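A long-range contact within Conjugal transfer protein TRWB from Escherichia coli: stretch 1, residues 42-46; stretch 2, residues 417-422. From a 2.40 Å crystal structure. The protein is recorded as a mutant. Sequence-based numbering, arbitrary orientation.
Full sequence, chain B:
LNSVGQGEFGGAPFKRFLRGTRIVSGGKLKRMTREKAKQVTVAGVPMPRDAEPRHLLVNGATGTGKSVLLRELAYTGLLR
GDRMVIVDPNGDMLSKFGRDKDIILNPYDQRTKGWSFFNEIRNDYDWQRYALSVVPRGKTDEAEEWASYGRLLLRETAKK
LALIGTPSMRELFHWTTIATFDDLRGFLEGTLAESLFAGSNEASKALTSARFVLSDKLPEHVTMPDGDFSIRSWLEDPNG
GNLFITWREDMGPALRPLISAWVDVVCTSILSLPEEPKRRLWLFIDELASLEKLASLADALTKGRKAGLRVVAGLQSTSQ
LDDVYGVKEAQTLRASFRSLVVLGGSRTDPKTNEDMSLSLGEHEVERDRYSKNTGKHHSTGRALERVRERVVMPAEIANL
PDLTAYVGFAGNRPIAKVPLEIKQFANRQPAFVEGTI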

# COMPACT_ATOMS: atom_id res chain seq x y z
N VAL B 42 31.55 19.65 17.98
CA VAL B 42 31.05 18.60 17.11
C VAL B 42 32.15 18.39 16.09
O VAL B 42 32.38 19.24 15.23
N ALA B 43 32.84 17.26 16.18
CA ALA B 43 33.93 16.96 15.25
C ALA B 43 34.96 18.09 15.21
O ALA B 43 35.53 18.39 14.16
N GLY B 44 35.19 18.72 16.35
CA GLY B 44 36.16 19.80 16.41
C GLY B 44 35.56 21.16 16.11
O GLY B 44 36.24 22.18 16.23
N VAL B 45 34.29 21.18 15.71
CA VAL B 45 33.64 22.45 15.40
C VAL B 45 32.78 22.89 16.57
O VAL B 45 31.94 22.13 17.04
N PRO B 46 32.99 24.12 17.06
CA PRO B 46 32.19 24.61 18.19
C PRO B 46 30.72 24.73 17.80
O PRO B 46 30.37 25.27 16.75
N LYS B 417 32.96 19.61 5.62
CA LYS B 417 33.45 18.24 5.67
C LYS B 417 34.64 18.33 6.62
O LYS B 417 35.67 18.93 6.31
N VAL B 418 34.49 17.74 7.80
CA VAL B 418 35.51 17.77 8.83
C VAL B 418 35.87 16.36 9.28
O VAL B 418 35.05 15.45 9.22
N PRO B 419 37.13 16.15 9.71
CA PRO B 419 37.51 14.82 10.17
C PRO B 419 37.29 14.67 11.68
O PRO B 419 37.36 15.65 12.43
N LEU B 420 37.00 13.45 12.09
CA LEU B 420 36.80 13.11 13.49
C LEU B 420 38.14 12.65 14.03
O LEU B 420 38.88 11.92 13.35
N GLU B 421 38.44 13.06 15.25
CA GLU B 421 39.70 12.69 15.88
C GLU B 421 39.43 11.67 16.97
O GLU B 421 38.63 11.93 17.87
N ILE B 422 40.08 10.51 16.89
CA ILE B 422 39.87 9.49 17.92
C ILE B 422 40.67 9.86 19.17
O ILE B 422 41.75 9.31 19.41

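A tight hairpin turn can dock against a distant strand end and the loop after it through packing alone, and this contact, whose touching residues lie at least 373 positions apart, is a compact example. The type I' turn from V42 to V45 is closed by its own backbone, V42 N to V45 O at 2.7 Å and V45 N to V42 O at 2.8 Å; no hydrogen bond crosses to the other stretch. A43 supplies the centre. Its CB lies 4.1 Å from V418 CG1 and 3.7 Å from L420 CD2, so a single methyl meets both side chains. V418 points its CA-to-CB bond toward the turn, and its t rotamer (chi1 172°) places CG1 3.0 Å from A43 O, a tight approach, and CG2 4.0 Å from V45 CG2, with CG1 also 4.5 Å from V45 CG2. V45 is also t. L420 starts sideways, but with chi1 at -91°, between wells, and chi2 t, CD2 comes nearer and reaches A43. E421 likewise leaves sideways; chi1 p and chi2 t carry its carboxylate to the turn, where OE2 stops 4.0 Å from G44 CA. At G44 a CB would point toward the 417-422 stretch, about 3.5 Å from E421 OE2, and would jam against A43 O, so the backbone itself calls for glycine.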

# COMPACT_ATOMS: atom_id res chain seq x y z
CB VAL B 42 29.76 19.04 16.37
CG1 VAL B 42 29.27 17.92 15.47
CG2 VAL B 42 28.69 19.44 17.39
CB ALA B 43 33.37 16.72 13.85
CB VAL B 45 32.75 22.35 14.16
CG1 VAL B 45 32.24 23.73 13.79
CG2 VAL B 45 33.51 21.72 13.00
CB PRO B 46 32.83 25.96 18.52
CG PRO B 46 33.37 26.41 17.22
CD PRO B 46 33.97 25.14 16.64
CB LYS B 417 33.90 17.79 4.29
CG LYS B 417 34.40 16.35 4.21
CD LYS B 417 34.87 16.06 2.79
CE LYS B 417 35.55 14.71 2.69
NZ LYS B 417 36.06 14.45 1.32
CB VAL B 418 35.01 18.58 10.05
CG1 VAL B 418 35.97 18.46 11.21
CG2 VAL B 418 34.84 20.03 9.67
CB PRO B 419 38.97 14.74 9.79
CG PRO B 419 39.42 16.13 10.08
CD PRO B 419 38.33 16.97 9.46
CB LEU B 420 35.80 11.97 13.63
CG LEU B 420 34.34 12.37 13.78
CD1 LEU B 420 33.48 11.12 13.94
CD2 LEU B 420 34.20 13.27 15.01
CB GLU B 421 40.33 13.95 16.49
CG GLU B 421 39.27 14.89 17.07
CD GLU B 421 39.76 16.32 17.25
OE1 GLU B 421 40.99 16.55 17.09
OE2 GLU B 421 38.92 17.21 17.54
CB ILE B 422 40.31 8.09 17.45
CG1 ILE B 422 39.60 7.72 16.15
CG2 ILE B 422 39.98 7.05 18.53
CD1 ILE B 422 39.85 6.30 15.70